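Decapping nuclease RAI1 (Candida albicans, PDB 5BUD) removes NAD caps and hydrolyses other capped or triphosphorylated RNA 5' ends using divalent metal ions, and binds and stabilises the exoribonuclease RAT1. Local coordinates at residues E245-R250 with F266-Q271; Y172-I177 with K279-F284. One frame throughout, in Å; residues are numbered along the deposited sequence.

Contact 1 of 2, residues E245-R250 with F266-Q271; sequences ELKTSR and FKAWCQ. With MN (manganese (II) ion), chain E; nucleotides of chain C.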
loop_
_atom_site.group_PDB
_atom_site.type_symbol
_atom_site.label_atom_id
_atom_site.label_comp_id
_atom_site.label_asym_id
_atom_site.label_seq_id
_atom_site.Cartn_x
_atom_site.Cartn_y
_atom_site.Cartn_z
ATOM N N GLU A 245 -5.295 -2.936 -9.228
ATOM C CA GLU A 245 -4.969 -3.687 -8.025
ATOM C C GLU A 245 -5.626 -5.041 -8.058
ATOM O O GLU A 245 -6.848 -5.159 -8.313
ATOM C CB GLU A 245 -5.434 -2.913 -6.783
ATOM C CG GLU A 245 -5.207 -3.582 -5.440
ATOM C CD GLU A 245 -3.754 -3.851 -5.087
ATOM O OE1 GLU A 245 -3.534 -4.908 -4.440
ATOM O OE2 GLU A 245 -2.853 -3.015 -5.412
ATOM N N LEU A 246 -4.825 -6.065 -7.782
ATOM C CA LEU A 246 -5.305 -7.434 -7.728
ATOM C C LEU A 246 -5.494 -7.885 -6.294
ATOM O O LEU A 246 -4.729 -7.517 -5.406
ATOM C CB LEU A 246 -4.339 -8.393 -8.479
ATOM C CG LEU A 246 -4.120 -7.991 -9.937
ATOM C CD1 LEU A 246 -3.179 -8.970 -10.620
ATOM C CD2 LEU A 246 -5.421 -7.959 -10.748
ATOM N N LYS A 247 -6.530 -8.674 -6.067
ATOM C CA LYS A 247 -6.778 -9.298 -4.757
ATOM C C LYS A 247 -7.327 -10.678 -4.993
ATOM O O LYS A 247 -7.869 -10.965 -6.065
ATOM C CB LYS A 247 -7.834 -8.492 -3.951
ATOM C CG LYS A 247 -7.489 -7.038 -3.682
ATOM C CD LYS A 247 -6.430 -6.930 -2.617
ATOM C CE LYS A 247 -6.135 -5.491 -2.275
ATOM N NZ LYS A 247 -4.809 -5.455 -1.603
ATOM N N THR A 248 -7.235 -11.527 -3.983
ATOM C CA THR A 248 -7.947 -12.794 -3.963
ATOM C C THR A 248 -8.787 -12.886 -2.703
ATOM O O THR A 248 -8.472 -12.278 -1.688
ATOM C CB THR A 248 -7.032 -14.032 -4.064
ATOM O OG1 THR A 248 -6.149 -14.098 -2.928
ATOM C CG2 THR A 248 -6.218 -14.005 -5.340
ATOM N N SER A 249 -9.893 -13.623 -2.798
ATOM C CA SER A 249 -10.721 -13.930 -1.649
ATOM C C SER A 249 -11.413 -15.269 -1.827
ATOM O O SER A 249 -11.536 -15.758 -2.935
ATOM C CB SER A 249 -11.801 -12.879 -1.451
ATOM O OG SER A 249 -12.099 -12.825 -0.079
ATOM N N ARG A 250 -11.863 -15.854 -0.725
ATOM C CA ARG A 250 -12.692 -17.049 -0.823
ATOM C C ARG A 250 -14.054 -16.669 -1.398
ATOM O O ARG A 250 -14.567 -15.604 -1.113
ATOM C CB ARG A 250 -12.879 -17.721 0.534
ATOM C CG ARG A 250 -13.477 -19.112 0.404
ATOM C CD ARG A 250 -14.084 -19.624 1.699
ATOM N NE ARG A 250 -15.054 -20.691 1.440
ATOM C CZ ARG A 250 -15.751 -21.316 2.386
ATOM N NH1 ARG A 250 -15.578 -21.013 3.668
ATOM N NH2 ARG A 250 -16.607 -22.273 2.052
ATOM N N PHE A 266 -13.212 -2.552 1.774
ATOM C CA PHE A 266 -12.993 -1.204 2.272
ATOM C C PHE A 266 -11.495 -0.912 2.322
ATOM O O PHE A 266 -11.054 0.182 1.920
ATOM C CB PHE A 266 -13.611 -1.043 3.670
ATOM C CG PHE A 266 -13.191 0.209 4.383
ATOM C CD1 PHE A 266 -13.518 1.459 3.876
ATOM C CD2 PHE A 266 -12.405 0.142 5.521
ATOM C CE1 PHE A 266 -13.129 2.608 4.531
ATOM C CE2 PHE A 266 -11.993 1.297 6.185
ATOM C CZ PHE A 266 -12.367 2.532 5.692
ATOM N N LYS A 267 -10.739 -1.866 2.838
ATOM C CA LYS A 267 -9.274 -1.732 2.924
ATOM C C LYS A 267 -8.670 -1.598 1.515
ATOM O O LYS A 267 -7.770 -0.795 1.299
ATOM C CB LYS A 267 -8.650 -2.923 3.641
ATOM C CG LYS A 267 -8.828 -2.975 5.152
ATOM C CD LYS A 267 -8.382 -4.346 5.637
ATOM C CE LYS A 267 -8.407 -4.496 7.145
ATOM N NZ LYS A 267 -9.755 -4.952 7.585
ATOM N N ALA A 268 -9.187 -2.378 0.562
ATOM C CA ALA A 268 -8.778 -2.240 -0.845
ATOM C C ALA A 268 -9.102 -0.852 -1.397
ATOM O O ALA A 268 -8.274 -0.206 -2.075
ATOM C CB ALA A 268 -9.415 -3.329 -1.694
ATOM N N TRP A 269 -10.314 -0.380 -1.121
ATOM C CA TRP A 269 -10.685 0.977 -1.478
ATOM C C TRP A 269 -9.713 1.968 -0.844
ATOM O O TRP A 269 -9.211 2.880 -1.536
ATOM C CB TRP A 269 -12.154 1.308 -1.101
ATOM C CG TRP A 269 -12.506 2.746 -1.336
ATOM C CD1 TRP A 269 -12.938 3.310 -2.522
ATOM C CD2 TRP A 269 -12.421 3.818 -0.401
ATOM N NE1 TRP A 269 -13.143 4.652 -2.359
ATOM C CE2 TRP A 269 -12.811 4.999 -1.078
ATOM C CE3 TRP A 269 -12.067 3.897 0.954
ATOM C CZ2 TRP A 269 -12.837 6.250 -0.447
ATOM C CZ3 TRP A 269 -12.114 5.117 1.585
ATOM C CH2 TRP A 269 -12.507 6.287 0.885
ATOM N N CYS A 270 -9.409 1.813 0.442
ATOM C CA CYS A 270 -8.496 2.773 1.098
ATOM C C CYS A 270 -7.159 2.894 0.335
ATOM O O CYS A 270 -6.624 3.993 0.086
ATOM C CB CYS A 270 -8.204 2.378 2.551
ATOM S SG CYS A 270 -9.563 2.727 3.705
ATOM N N GLN A 271 -6.645 1.733 -0.029
ATOM C CA GLN A 271 -5.342 1.603 -0.645
ATOM C C GLN A 271 -5.362 2.230 -2.069
ATOM O O GLN A 271 -4.456 2.981 -2.457
ATOM C CB GLN A 271 -4.984 0.093 -0.570
ATOM C CG GLN A 271 -3.983 -0.491 -1.539
ATOM C CD GLN A 271 -3.902 -2.025 -1.430
ATOM O OE1 GLN A 271 -4.748 -2.666 -0.799
ATOM N NE2 GLN A 271 -2.867 -2.612 -2.036
HETATM MN MN MN E . -2.670 -6.797 -4.945
ATOM P P U C 2 -3.976 -11.168 -1.676
ATOM O OP1 U C 2 -4.723 -11.792 -2.806
ATOM O OP2 U C 2 -4.354 -9.805 -1.238
ATOM O "O5'" U C 2 -4.055 -12.067 -0.365
ATOM C "C5'" U C 2 -3.920 -13.498 -0.379
ATOM C "C4'" U C 2 -3.814 -14.042 1.033
ATOM O "O4'" U C 2 -2.683 -13.454 1.735
ATOM C "C3'" U C 2 -4.982 -13.785 1.973
ATOM O "O3'" U C 2 -6.044 -14.670 1.643
ATOM C "C2'" U C 2 -4.322 -14.060 3.315
ATOM O "O2'" U C 2 -4.061 -15.436 3.524
ATOM C "C1'" U C 2 -2.975 -13.371 3.119
ATOM N N1 U C 2 -2.942 -11.958 3.533
ATOM C C2 U C 2 -2.761 -11.697 4.883
ATOM O O2 U C 2 -2.645 -12.578 5.719
ATOM N N3 U C 2 -2.744 -10.365 5.216
ATOM C C4 U C 2 -2.878 -9.289 4.360
ATOM O O4 U C 2 -2.820 -8.147 4.811
ATOM C C5 U C 2 -3.048 -9.641 2.982
ATOM C C6 U C 2 -3.067 -10.932 2.625
ATOM O OP3 U C 1 -1.521 -5.709 -1.208
ATOM P P U C 1 -1.552 -6.704 -2.314
ATOM O OP1 U C 1 -2.935 -7.194 -2.598
ATOM O OP2 U C 1 -0.749 -6.247 -3.502
ATOM O "O5'" U C 1 -0.740 -7.928 -1.674
ATOM C "C5'" U C 1 -0.134 -8.898 -2.542
ATOM C "C4'" U C 1 -0.143 -10.280 -1.926
ATOM O "O4'" U C 1 0.911 -10.379 -0.936
ATOM C "C3'" U C 1 -1.395 -10.719 -1.176
ATOM O "O3'" U C 1 -2.404 -11.155 -2.082
ATOM C "C2'" U C 1 -0.832 -11.870 -0.350
ATOM O "O2'" U C 1 -0.557 -13.019 -1.120
ATOM C "C1'" U C 1 0.527 -11.300 0.066
ATOM N N1 U C 1 0.508 -10.611 1.365
ATOM C C2 U C 1 0.581 -11.408 2.488
ATOM O O2 U C 1 0.674 -12.617 2.431
ATOM N N3 U C 1 0.576 -10.728 3.679
ATOM C C4 U C 1 0.487 -9.364 3.862
ATOM O O4 U C 1 0.490 -8.906 5.004
ATOM C C5 U C 1 0.398 -8.606 2.652
ATOM C C6 U C 1 0.403 -9.241 1.473
ATOM P P U C 4 -10.583 -19.044 4.813
ATOM O OP1 U C 4 -10.625 -20.412 5.393
ATOM O OP2 U C 4 -10.155 -18.842 3.417
ATOM O "O5'" U C 4 -12.020 -18.392 5.006
ATOM C "C5'" U C 4 -12.723 -18.550 6.250
ATOM C "C4'" U C 4 -14.167 -18.853 5.959
ATOM O "O4'" U C 4 -14.986 -18.488 7.100
ATOM C "C3'" U C 4 -14.726 -17.992 4.849
ATOM O "O3'" U C 4 -15.905 -18.616 4.368
ATOM C "C2'" U C 4 -14.907 -16.670 5.585
ATOM O "O2'" U C 4 -15.684 -15.690 4.925
ATOM C "C1'" U C 4 -15.453 -17.156 6.936
ATOM N N1 U C 4 -15.003 -16.364 8.093
ATOM C C2 U C 4 -14.907 -14.993 7.936
ATOM O O2 U C 4 -15.179 -14.424 6.893
ATOM N N3 U C 4 -14.473 -14.314 9.047
ATOM C C4 U C 4 -14.133 -14.847 10.272
ATOM O O4 U C 4 -13.759 -14.098 11.176
ATOM C C5 U C 4 -14.259 -16.270 10.357
ATOM C C6 U C 4 -14.679 -16.963 9.291
HETATM O O HOH W 1 -2.086 -8.776 -5.557
#
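The Glu245 carboxylate and the Gln271 side-chain amide lie close together, their planes 46° apart and their side chains crossing at about a right angle, and Lys247 joins both groups. Its NZ comes to Glu245 OE1 from above the carboxylate plane, in a salt bridge of 3.2 Å. The same NZ gives a hydrogen bond of 2.9 Å to Gln271 OE1; there the donor sits well to the side of the C=O bond (angle 112°) and is tilted only 19° from the carbonyl plane. Lys247 and Gln271 approach from opposite directions, the lysine bending at chi2 before its outer chain runs out straight, while Ala268 CB rests against Lys247 CE. A third bond, of 2.7 Å, runs from NZ to U1 OP1 of chain C and ties helix, strand and RNA together. Gln271 NE2 adds a weak bond to U1 OP3. From the opposite face of the carboxylate to Lys247 NZ, manganese binds Glu245 OE1 at 2.1 Å, and the backbone oxygen of Leu246 binds the same ion at 2.2 Å. OP1 and OP2 of U1, a water and Asp226 make up the rest of this metal site. Further along the strand, Thr248 OG1 donates to U2 OP1 of chain C over 2.7 Å, so consecutive strand residues follow the RNA backbone. Glu245, Leu246 and Lys247 spell the E-X-K signature of PD-(D/E)XK nucleases, in which a strand brings a metal-binding acid and a lysine to the same phosphate, as expected of the catalytic centre in this family.

Contact 2 of 2, residues Y172-I177 with K279-F284; sequences YKFETI and KIIYGF. With MN (manganese (II) ion), chain G; nucleotides of chain C.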
loop_
_atom_site.group_PDB
_atom_site.type_symbol
_atom_site.label_atom_id
_atom_site.label_comp_id
_atom_site.label_asym_id
_atom_site.label_seq_id
_atom_site.Cartn_x
_atom_site.Cartn_y
_atom_site.Cartn_z
ATOM N N TYR A 172 0.040 -14.119 -4.712
ATOM C CA TYR A 172 1.112 -13.932 -5.706
ATOM C C TYR A 172 0.925 -14.810 -6.926
ATOM O O TYR A 172 1.214 -14.403 -8.036
ATOM C CB TYR A 172 2.466 -14.254 -5.050
ATOM C CG TYR A 172 2.816 -13.334 -3.914
ATOM C CD1 TYR A 172 2.959 -11.952 -4.117
ATOM C CD2 TYR A 172 3.007 -13.832 -2.648
ATOM C CE1 TYR A 172 3.272 -11.110 -3.067
ATOM C CE2 TYR A 172 3.334 -13.008 -1.597
ATOM C CZ TYR A 172 3.465 -11.649 -1.809
ATOM O OH TYR A 172 3.806 -10.880 -0.729
ATOM N N LYS A 173 0.398 -16.012 -6.744
ATOM C CA LYS A 173 0.139 -16.895 -7.892
ATOM C C LYS A 173 -0.910 -16.283 -8.810
ATOM O O LYS A 173 -0.809 -16.337 -10.045
ATOM C CB LYS A 173 -0.327 -18.277 -7.400
ATOM C CG LYS A 173 -0.651 -19.281 -8.510
ATOM C CD LYS A 173 0.563 -19.782 -9.284
ATOM C CE LYS A 173 0.161 -20.974 -10.155
ATOM N NZ LYS A 173 1.276 -21.402 -11.048
ATOM N N PHE A 174 -1.925 -15.665 -8.208
ATOM C CA PHE A 174 -2.961 -15.022 -8.983
ATOM C C PHE A 174 -2.380 -13.905 -9.839
ATOM O O PHE A 174 -2.726 -13.791 -11.024
ATOM C CB PHE A 174 -4.084 -14.499 -8.052
ATOM C CG PHE A 174 -5.199 -13.828 -8.779
ATOM C CD1 PHE A 174 -6.000 -14.540 -9.666
ATOM C CD2 PHE A 174 -5.470 -12.485 -8.572
ATOM C CE1 PHE A 174 -7.040 -13.912 -10.348
ATOM C CE2 PHE A 174 -6.525 -11.847 -9.241
ATOM C CZ PHE A 174 -7.294 -12.561 -10.146
ATOM N N GLU A 175 -1.491 -13.096 -9.253
ATOM C CA GLU A 175 -0.831 -12.056 -9.994
ATOM C C GLU A 175 -0.059 -12.638 -11.173
ATOM O O GLU A 175 -0.048 -12.064 -12.254
ATOM C CB GLU A 175 0.161 -11.268 -9.130
ATOM C CG GLU A 175 -0.429 -10.430 -8.014
ATOM C CD GLU A 175 0.672 -9.808 -7.146
ATOM O OE1 GLU A 175 1.844 -9.911 -7.540
ATOM O OE2 GLU A 175 0.399 -9.261 -6.072
ATOM N N THR A 176 0.581 -13.771 -10.936
ATOM C CA THR A 176 1.391 -14.429 -11.955
ATOM C C THR A 176 0.528 -14.954 -13.100
ATOM O O THR A 176 0.869 -14.737 -14.238
ATOM C CB THR A 176 2.234 -15.562 -11.319
ATOM O OG1 THR A 176 3.058 -14.996 -10.288
ATOM C CG2 THR A 176 3.105 -16.238 -12.348
ATOM N N ILE A 177 -0.595 -15.606 -12.798
ATOM C CA ILE A 177 -1.430 -16.200 -13.858
ATOM C C ILE A 177 -2.402 -15.216 -14.525
ATOM O O ILE A 177 -2.900 -15.499 -15.609
ATOM C CB ILE A 177 -2.090 -17.528 -13.421
ATOM C CG1 ILE A 177 -3.061 -17.367 -12.237
ATOM C CG2 ILE A 177 -1.005 -18.506 -13.015
ATOM C CD1 ILE A 177 -4.438 -16.871 -12.603
ATOM N N LYS A 279 -9.252 0.664 -10.616
ATOM C CA LYS A 279 -9.757 -0.689 -10.863
ATOM C C LYS A 279 -9.194 -1.667 -9.823
ATOM O O LYS A 279 -7.951 -1.729 -9.600
ATOM C CB LYS A 279 -9.388 -1.132 -12.294
ATOM C CG LYS A 279 -10.198 -0.481 -13.403
ATOM C CD LYS A 279 -9.854 -1.071 -14.770
ATOM C CE LYS A 279 -10.774 -0.559 -15.871
ATOM N NZ LYS A 279 -10.715 0.907 -15.929
ATOM N N ILE A 280 -10.092 -2.432 -9.198
ATOM C CA ILE A 280 -9.740 -3.536 -8.298
ATOM C C ILE A 280 -10.351 -4.832 -8.783
ATOM O O ILE A 280 -11.576 -4.921 -8.979
ATOM C CB ILE A 280 -10.250 -3.266 -6.857
ATOM C CG1 ILE A 280 -9.781 -1.908 -6.407
ATOM C CG2 ILE A 280 -9.810 -4.378 -5.927
ATOM C CD1 ILE A 280 -10.337 -1.414 -5.098
ATOM N N ILE A 281 -9.520 -5.849 -9.001
ATOM C CA ILE A 281 -9.984 -7.124 -9.555
ATOM C C ILE A 281 -9.793 -8.175 -8.470
ATOM O O ILE A 281 -8.684 -8.368 -7.965
ATOM C CB ILE A 281 -9.224 -7.493 -10.844
ATOM C CG1 ILE A 281 -9.519 -6.440 -11.905
ATOM C CG2 ILE A 281 -9.575 -8.883 -11.335
ATOM C CD1 ILE A 281 -8.959 -6.688 -13.277
ATOM N N TYR A 282 -10.874 -8.841 -8.116
ATOM C CA TYR A 282 -10.847 -9.953 -7.182
ATOM C C TYR A 282 -10.883 -11.284 -7.902
ATOM O O TYR A 282 -11.730 -11.531 -8.775
ATOM C CB TYR A 282 -12.019 -9.866 -6.182
ATOM C CG TYR A 282 -11.697 -9.050 -4.967
ATOM C CD1 TYR A 282 -11.761 -7.676 -5.011
ATOM C CD2 TYR A 282 -11.330 -9.658 -3.757
ATOM C CE1 TYR A 282 -11.484 -6.917 -3.900
ATOM C CE2 TYR A 282 -11.013 -8.890 -2.656
ATOM C CZ TYR A 282 -11.093 -7.518 -2.753
ATOM O OH TYR A 282 -10.818 -6.710 -1.694
ATOM N N GLY A 283 -9.926 -12.133 -7.565
ATOM C CA GLY A 283 -9.999 -13.548 -7.929
ATOM C C GLY A 283 -10.622 -14.304 -6.764
ATOM O O GLY A 283 -10.022 -14.364 -5.693
ATOM N N PHE A 284 -11.840 -14.818 -6.967
ATOM C CA PHE A 284 -12.543 -15.625 -5.968
ATOM C C PHE A 284 -12.195 -17.104 -6.138
ATOM O O PHE A 284 -12.325 -17.659 -7.231
ATOM C CB PHE A 284 -14.065 -15.398 -6.075
ATOM C CG PHE A 284 -14.490 -14.039 -5.608
ATOM C CD1 PHE A 284 -14.478 -13.733 -4.266
ATOM C CD2 PHE A 284 -14.828 -13.055 -6.511
ATOM C CE1 PHE A 284 -14.831 -12.478 -3.818
ATOM C CE2 PHE A 284 -15.184 -11.803 -6.083
ATOM C CZ PHE A 284 -15.177 -11.505 -4.739
HETATM MN MN MN G . 3.516 -8.570 -7.010
ATOM O OP3 U C 1 -1.521 -5.709 -1.208
ATOM P P U C 1 -1.552 -6.704 -2.314
ATOM O OP1 U C 1 -2.935 -7.194 -2.598
ATOM O OP2 U C 1 -0.749 -6.247 -3.502
ATOM O "O5'" U C 1 -0.740 -7.928 -1.674
ATOM C "C5'" U C 1 -0.134 -8.898 -2.542
ATOM C "C4'" U C 1 -0.143 -10.280 -1.926
ATOM O "O4'" U C 1 0.911 -10.379 -0.936
ATOM C "C3'" U C 1 -1.395 -10.719 -1.176
ATOM O "O3'" U C 1 -2.404 -11.155 -2.082
ATOM C "C2'" U C 1 -0.832 -11.870 -0.350
ATOM O "O2'" U C 1 -0.557 -13.019 -1.120
ATOM C "C1'" U C 1 0.527 -11.300 0.066
ATOM N N1 U C 1 0.508 -10.611 1.365
ATOM C C2 U C 1 0.581 -11.408 2.488
ATOM O O2 U C 1 0.674 -12.617 2.431
ATOM N N3 U C 1 0.576 -10.728 3.679
ATOM C C4 U C 1 0.487 -9.364 3.862
ATOM O O4 U C 1 0.490 -8.906 5.004
ATOM C C5 U C 1 0.398 -8.606 2.652
ATOM C C6 U C 1 0.403 -9.241 1.473
HETATM O O HOH W 2 4.505 -8.759 -9.179
HETATM O O HOH W 3 5.301 -7.328 -5.981
HETATM O O HOH W 4 2.466 -6.547 -7.759
HETATM O O HOH W 5 4.458 -10.617 -6.729
#
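Phe174 makes an apolar helix-on-strand contact with Gly283 and Ile281, buried where helix 158-178 crosses strand 279-285. The two segments run at 111° to each other, with axes 10.1 Å apart at closest, and a single aromatic side chain carries most of the join. Gly283 CA lies over one face of the Phe174 ring, 4.1 Å from its centroid and 29° off the normal, a CH-pi contact in which CZ is the nearest ring atom at 3.6 Å. With CG anti to the backbone N (chi1 -180°), the ring extends from the helix straight at the strand. Gly283 has no side chain at this point, and its backbone CA itself rests on the ring. Ile281, also directed at the helix, touches more loosely, its CG2 4.5 Å from Phe174 CZ. Thr248 of the adjacent strand meets the same ring, whereas Tyr282 turns away to the far side of the strand and packs edge-to-face on Phe261 of helix 255-275. The helix uses its neighbouring positions for the active site. Glu175 OE1 binds, at 2.2 Å, a different manganese ion from the one on Glu245, with four waters as the other ligands found round the ion. Tyr172 lays one ring face against the ribose of U1 of chain C, with C4' 3.7 Å above the plane, while its OH bonds to Asn202. Thr176 OG1 and N grip Tyr172 O from opposite faces of its plane. Such a helix, packed on the central sheet through one side and offering an acidic metal ligand from another, belongs to the PD-(D/E)XK nuclease core.

In the fold
Read from the N terminus, helix 158-178 comes first, followed by strands 205-214 and 217-228, the second of which supplies Glu224 and Asp226. Strand 243-250, helix 255-275 and strand 279-285 then follow in order. Contact 1 closes a short, largely helical excursion of 15 residues, and it is nested inside the loop of 101 residues that contact 2 closes. The two meet where strands 243-250 and 279-285 run side by side, parallel, with Lys247 O probably accepting from Gly283 N and Glu245 O from Ile281 N. Contact 1 thus brings helix 255-275 to one side of this strand pair, and contact 2 anchors helix 158-178 on the other.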